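Local coordinates for protein dihydrodipicolinate synthase (Agrobacterium tumefaciens, PDB 3B4U) that probably catalyses, as a lyase of the dihydrodipicolinate synthase family, the condensation of pyruvate with aspartate semialdehyde on the pathway to lysine, at residues E57-L62 with S91-N96; W121-F126 with A159-I164. All blocks are in the same frame, centred on the assembly; numbering follows the deposited sequence. Where two conformers were deposited one is given.

Contact 1 (E57-L62 with S91-N96)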
loop_
_atom_site.group_PDB
_atom_site.type_symbol
_atom_site.label_atom_id
_atom_site.label_comp_id
_atom_site.label_asym_id
_atom_site.label_seq_id
_atom_site.Cartn_x
_atom_site.Cartn_y
_atom_site.Cartn_z
ATOM N N GLU B 57 4.124 4.935 -15.480
ATOM C CA GLU B 57 5.535 4.678 -15.638
ATOM C C GLU B 57 5.838 3.208 -15.894
ATOM O O GLU B 57 6.651 2.872 -16.760
ATOM C CB GLU B 57 6.305 5.125 -14.399
ATOM C CG GLU B 57 6.466 6.598 -14.249
ATOM C CD GLU B 57 7.234 6.970 -13.029
ATOM O OE1 GLU B 57 7.043 6.349 -11.961
ATOM O OE2 GLU B 57 8.044 7.915 -13.114
ATOM N N ARG B 58 5.172 2.314 -15.176
ATOM C CA ARG B 58 5.476 0.897 -15.352
ATOM C C ARG B 58 5.105 0.422 -16.753
ATOM O O ARG B 58 5.741 -0.486 -17.274
ATOM C CB ARG B 58 4.803 0.073 -14.268
ATOM C CG ARG B 58 3.316 0.041 -14.261
ATOM C CD ARG B 58 2.803 -0.761 -13.065
ATOM N NE ARG B 58 2.958 -2.208 -13.267
ATOM C CZ ARG B 58 3.554 -3.041 -12.422
ATOM N NH1 ARG B 58 4.159 -2.652 -11.312
ATOM N NH2 ARG B 58 3.571 -4.319 -12.731
ATOM N N GLN B 59 4.044 0.998 -17.322
ATOM C CA GLN B 59 3.637 0.646 -18.685
ATOM C C GLN B 59 4.674 1.101 -19.696
ATOM O O GLN B 59 5.016 0.370 -20.616
ATOM C CB GLN B 59 2.252 1.228 -18.975
ATOM C CG GLN B 59 1.168 0.661 -18.062
ATOM C CD GLN B 59 -0.177 1.349 -18.187
ATOM O OE1 GLN B 59 -0.281 2.563 -18.314
ATOM N NE2 GLN B 59 -1.208 0.566 -18.069
ATOM N N ALA B 60 5.190 2.305 -19.523
ATOM C CA ALA B 60 6.237 2.830 -20.380
ATOM C C ALA B 60 7.502 1.980 -20.265
ATOM O O ALA B 60 8.140 1.669 -21.254
ATOM C CB ALA B 60 6.515 4.288 -20.037
ATOM N N ILE B 61 7.876 1.605 -19.043
ATOM C CA ILE B 61 9.076 0.828 -18.816
ATOM C C ILE B 61 8.958 -0.550 -19.451
ATOM O O ILE B 61 9.866 -0.996 -20.163
ATOM C CB ILE B 61 9.378 0.751 -17.314
ATOM C CG1 ILE B 61 9.797 2.130 -16.783
ATOM C CG2 ILE B 61 10.481 -0.278 -17.035
ATOM C CD1 ILE B 61 9.701 2.258 -15.262
ATOM N N LEU B 62 7.848 -1.237 -19.220
ATOM C CA LEU B 62 7.681 -2.574 -19.792
ATOM C C LEU B 62 7.734 -2.514 -21.320
ATOM O O LEU B 62 8.382 -3.336 -21.973
ATOM C CB LEU B 62 6.391 -3.225 -19.289
ATOM C CG LEU B 62 6.156 -4.652 -19.780
ATOM C CD1 LEU B 62 7.277 -5.590 -19.375
ATOM C CD2 LEU B 62 4.810 -5.139 -19.279
ATOM N N SER B 91 -1.527 -7.201 -13.692
ATOM C CA SER B 91 -1.178 -8.602 -13.987
ATOM C C SER B 91 -1.552 -8.960 -15.417
ATOM O O SER B 91 -0.742 -9.554 -16.137
ATOM C CB SER B 91 -1.872 -9.531 -13.019
ATOM O OG SER B 91 -1.438 -9.351 -11.679
ATOM N N ALA B 92 -2.778 -8.639 -15.819
ATOM C CA ALA B 92 -3.228 -8.969 -17.175
ATOM C C ALA B 92 -2.364 -8.312 -18.235
ATOM O O ALA B 92 -2.031 -8.929 -19.250
ATOM C CB ALA B 92 -4.707 -8.602 -17.349
ATOM N N GLU B 93 -1.984 -7.076 -18.025
ATOM C CA GLU B 93 -1.164 -6.373 -19.009
ATOM C C GLU B 93 0.181 -7.063 -19.195
ATOM O O GLU B 93 0.596 -7.292 -20.283
ATOM C CB GLU B 93 -0.901 -4.942 -18.568
ATOM C CG GLU B 93 -2.065 -4.037 -18.684
ATOM C CD GLU B 93 -1.808 -2.710 -17.999
ATOM O OE1 GLU B 93 -0.663 -2.281 -18.066
ATOM O OE2 GLU B 93 -2.744 -2.142 -17.470
ATOM N N ALA B 94 0.836 -7.429 -18.097
ATOM C CA ALA B 94 2.134 -8.089 -18.177
ATOM C C ALA B 94 2.005 -9.479 -18.777
ATOM O O ALA B 94 2.817 -9.888 -19.622
ATOM C CB ALA B 94 2.820 -8.110 -16.812
ATOM N N LEU B 95 0.984 -10.226 -18.374
ATOM C CA LEU B 95 0.798 -11.571 -18.912
ATOM C C LEU B 95 0.491 -11.536 -20.403
ATOM O O LEU B 95 1.006 -12.354 -21.153
ATOM C CB LEU B 95 -0.316 -12.304 -18.171
ATOM C CG LEU B 95 -0.007 -12.695 -16.710
ATOM C CD1 LEU B 95 -1.242 -13.286 -16.065
ATOM C CD2 LEU B 95 1.213 -13.633 -16.598
ATOM N N ASN B 96 -0.303 -10.561 -20.843
ATOM C CA ASN B 96 -0.637 -10.416 -22.263
ATOM C C ASN B 96 0.594 -10.066 -23.068
ATOM O O ASN B 96 0.723 -10.454 -24.235
ATOM C CB ASN B 96 -1.700 -9.325 -22.447
ATOM C CG ASN B 96 -1.956 -9.008 -23.911
ATOM O OD1 ASN B 96 -1.593 -7.943 -24.405
ATOM N ND2 ASN B 96 -2.559 -9.950 -24.602
HETATM O O HOH W 1 1.025 -2.267 -15.690
#

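Contact 2 (W121-F126 with A159-I164)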
loop_
_atom_site.group_PDB
_atom_site.type_symbol
_atom_site.label_atom_id
_atom_site.label_comp_id
_atom_site.label_asym_id
_atom_site.label_seq_id
_atom_site.Cartn_x
_atom_site.Cartn_y
_atom_site.Cartn_z
ATOM N N TRP B 121 -9.420 -12.467 -1.809
ATOM C CA TRP B 121 -8.810 -11.397 -2.596
ATOM C C TRP B 121 -8.081 -11.987 -3.815
ATOM O O TRP B 121 -8.285 -11.551 -4.943
ATOM C CB TRP B 121 -7.802 -10.614 -1.753
ATOM C CG TRP B 121 -7.276 -9.392 -2.436
ATOM C CD1 TRP B 121 -7.851 -8.164 -2.426
ATOM C CD2 TRP B 121 -6.074 -9.274 -3.192
ATOM N NE1 TRP B 121 -7.071 -7.285 -3.129
ATOM C CE2 TRP B 121 -5.984 -7.941 -3.624
ATOM C CE3 TRP B 121 -5.061 -10.154 -3.541
ATOM C CZ2 TRP B 121 -4.888 -7.456 -4.348
ATOM C CZ3 TRP B 121 -3.974 -9.685 -4.262
ATOM C CH2 TRP B 121 -3.907 -8.339 -4.658
ATOM N N PHE B 122 -7.217 -12.980 -3.576
ATOM C CA PHE B 122 -6.517 -13.598 -4.685
ATOM C C PHE B 122 -7.502 -14.203 -5.685
ATOM O O PHE B 122 -7.343 -14.052 -6.885
ATOM C CB PHE B 122 -5.529 -14.655 -4.181
ATOM C CG PHE B 122 -4.256 -14.112 -3.591
ATOM C CD1 PHE B 122 -3.304 -13.500 -4.394
ATOM C CD2 PHE B 122 -4.022 -14.197 -2.236
ATOM C CE1 PHE B 122 -2.136 -12.992 -3.861
ATOM C CE2 PHE B 122 -2.855 -13.701 -1.701
ATOM C CZ PHE B 122 -1.916 -13.110 -2.509
ATOM N N SER B 123 -8.513 -14.900 -5.182
ATOM C CA SER B 123 -9.514 -15.465 -6.084
ATOM C C SER B 123 -10.168 -14.409 -6.960
ATOM O O SER B 123 -10.350 -14.607 -8.159
ATOM C CB SER B 123 -10.598 -16.175 -5.291
ATOM O OG SER B 123 -11.547 -16.743 -6.182
ATOM N N ALA B 124 -10.519 -13.269 -6.370
ATOM C CA ALA B 124 -11.153 -12.192 -7.133
ATOM C C ALA B 124 -10.206 -11.601 -8.167
ATOM O O ALA B 124 -10.616 -11.294 -9.282
ATOM C CB ALA B 124 -11.656 -11.115 -6.191
ATOM N N VAL B 125 -8.934 -11.467 -7.815
ATOM C CA VAL B 125 -7.934 -10.991 -8.783
ATOM C C VAL B 125 -7.842 -11.964 -9.959
ATOM O O VAL B 125 -7.883 -11.534 -11.109
ATOM C CB VAL B 125 -6.548 -10.802 -8.114
ATOM C CG1 VAL B 125 -5.463 -10.519 -9.159
ATOM C CG2 VAL B 125 -6.620 -9.660 -7.110
ATOM N N PHE B 126 -7.756 -13.246 -9.686
ATOM C CA PHE B 126 -7.617 -14.241 -10.743
ATOM C C PHE B 126 -8.849 -14.265 -11.645
ATOM O O PHE B 126 -8.709 -14.342 -12.873
ATOM C CB PHE B 126 -7.331 -15.624 -10.162
ATOM C CG PHE B 126 -6.102 -15.696 -9.294
ATOM C CD1 PHE B 126 -5.045 -14.778 -9.402
ATOM C CD2 PHE B 126 -6.023 -16.660 -8.323
ATOM C CE1 PHE B 126 -3.972 -14.832 -8.555
ATOM C CE2 PHE B 126 -4.951 -16.728 -7.477
ATOM C CZ PHE B 126 -3.915 -15.812 -7.610
ATOM N N ALA B 159 -4.589 -25.487 -4.606
ATOM C CA ALA B 159 -5.696 -26.421 -4.874
ATOM C C ALA B 159 -6.735 -25.798 -5.776
ATOM O O ALA B 159 -7.245 -26.460 -6.674
ATOM C CB ALA B 159 -6.321 -26.877 -3.555
ATOM N N ALA B 160 -7.083 -24.527 -5.523
ATOM C CA ALA B 160 -8.140 -23.885 -6.284
ATOM C C ALA B 160 -7.673 -23.401 -7.641
ATOM O O ALA B 160 -8.477 -23.257 -8.560
ATOM C CB ALA B 160 -8.731 -22.749 -5.492
ATOM N N PHE B 161 -6.379 -23.091 -7.770
ATOM C CA PHE B 161 -5.875 -22.372 -8.926
ATOM C C PHE B 161 -4.669 -23.017 -9.560
ATOM O O PHE B 161 -3.641 -22.380 -9.783
ATOM C CB PHE B 161 -5.589 -20.908 -8.529
ATOM C CG PHE B 161 -6.787 -20.222 -7.946
ATOM C CD1 PHE B 161 -7.916 -20.012 -8.730
ATOM C CD2 PHE B 161 -6.823 -19.804 -6.627
ATOM C CE1 PHE B 161 -9.048 -19.438 -8.207
ATOM C CE2 PHE B 161 -7.970 -19.202 -6.092
ATOM C CZ PHE B 161 -9.078 -19.043 -6.884
ATOM N N PRO B 162 -4.783 -24.298 -9.925
ATOM C CA PRO B 162 -3.653 -24.960 -10.560
ATOM C C PRO B 162 -3.268 -24.291 -11.880
ATOM O O PRO B 162 -4.118 -23.919 -12.657
ATOM C CB PRO B 162 -4.171 -26.401 -10.742
ATOM C CG PRO B 162 -5.629 -26.243 -10.840
ATOM C CD PRO B 162 -5.960 -25.185 -9.831
ATOM N N GLY B 163 -1.967 -24.112 -12.106
ATOM C CA GLY B 163 -1.470 -23.385 -13.272
ATOM C C GLY B 163 -1.564 -21.877 -13.183
ATOM O O GLY B 163 -0.971 -21.170 -14.041
ATOM N N ILE B 164 -2.351 -21.360 -12.235
ATOM C CA ILE B 164 -2.443 -19.924 -12.016
ATOM C C ILE B 164 -1.471 -19.576 -10.889
ATOM O O ILE B 164 -0.572 -18.763 -11.076
ATOM C CB ILE B 164 -3.876 -19.466 -11.735
ATOM C CG1 ILE B 164 -4.797 -19.739 -12.955
ATOM C CG2 ILE B 164 -3.860 -17.977 -11.375
ATOM C CD1 ILE B 164 -6.250 -19.629 -12.589
#

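Contact 1 (E57-L62 with S91-N96)
Gln-59 and Glu-93 reach across the groove between two helices and meet through a nearly straight hydrogen bond: NE2 of Gln-59 donates to OE1 of Glu-93 over 2.9 Å, with an N-H...O angle of 170°. The acceptor lies close to the plane of the amide, whereas the donor comes in on the syn side of the carboxylate but 29° out of its plane; the amide and carboxylate planes are turned 38° from each other. Each chain leaves its helix with CG anti to the carbonyl carbon and then runs extended, which gives both the reach to bridge the groove. OE1 of Glu-93 also accepts a bond from a water, 2.9 Å away, which in turn accepts from NE of Arg-58 in the plane of its guanidinium group, so the water probably links the opposite charges of Arg-58 and Glu-93. The far end of Arg-58 turns inward, where NH2 bonds to the carbonyl of Gly-78. Further along, CD2 of Leu-62 lies 4.3 Å from CB of Ala-94, while Ala-94 itself rests on Thr-77 and Ile-102. A polar bridge on the exposed side and an apolar contact below it join helices 57-67 and 84-96, consecutive outer helices of a TIM barrel.

Contact 2 (W121-F126 with A159-I164)
Phe-126 points the CD2-CE2 edge of its ring at the face of Phe-161 in a T-shaped (edge-to-face) pair, the centroids 5.0 Å apart and the planes at 77°. CD2 of Phe-126 sits over the centre of the Phe-161 ring, 3.7 Å from CD2 of Phe-161. The opposite face of that ring is partly covered by CB of Ala-160, in the last turn of helix 151-160, so Phe-161 is held between its own chain neighbour and the edge of Phe-126. Ser-123, one helical turn before Phe-126, meets the far end of the ring, its OG near the ring plane, 3.4 Å from CZ of Phe-161. That hydroxyl stands anti to the backbone N (chi1 -179°), which carries it alongside the ring rim.

Phe-126 in turn offers a face to Ile-164. The CG2 methyl branch of Ile-164 stands almost squarely above it, 3.9 Å from the centroid and only 12° off the normal, a CH-pi contact. The other face of Phe-126 is approached near its rim by the carbonyl O of Phe-122. Phe-161 and Ile-164 can both converge on one ring because the chain turns between them, with Ile-164 N bonded to Phe-161 O over 3.0 Å and Gly-163 at positive phi.

Helix 115-129 is thereby packed against the turn that leads from helix 151-160 into strand 165-170. Beneath, Phe-126 also touches Leu-104 of strand 101-104, and both Phe-126 and Ile-164 lie on Ile-136 of strand 136-140.

Overall arrangement
Contacts 1 and 2 follow each other along the chain and round the outside of the barrel, their centres 20 Å apart and their nearest atoms about 5 Å apart without touching. Helix 84-96 links them: it supplies one side of contact 1, and its Ile-84 and Ala-87 receive Trp-121, Ala-124 and Val-125 of helix 115-129, which belongs to contact 2. Both also rest on strand 101-104, through Ile-102 and Leu-104 respectively. The second subunit comes near both first segments, its Glu-85 bonding to Glu-57 and its Ala-268 packing on Trp-121. In TIM-barrel enzymes the active site lies at the C-terminal ends of the strands, so neither contact, both in the outer layer, is expected to line it.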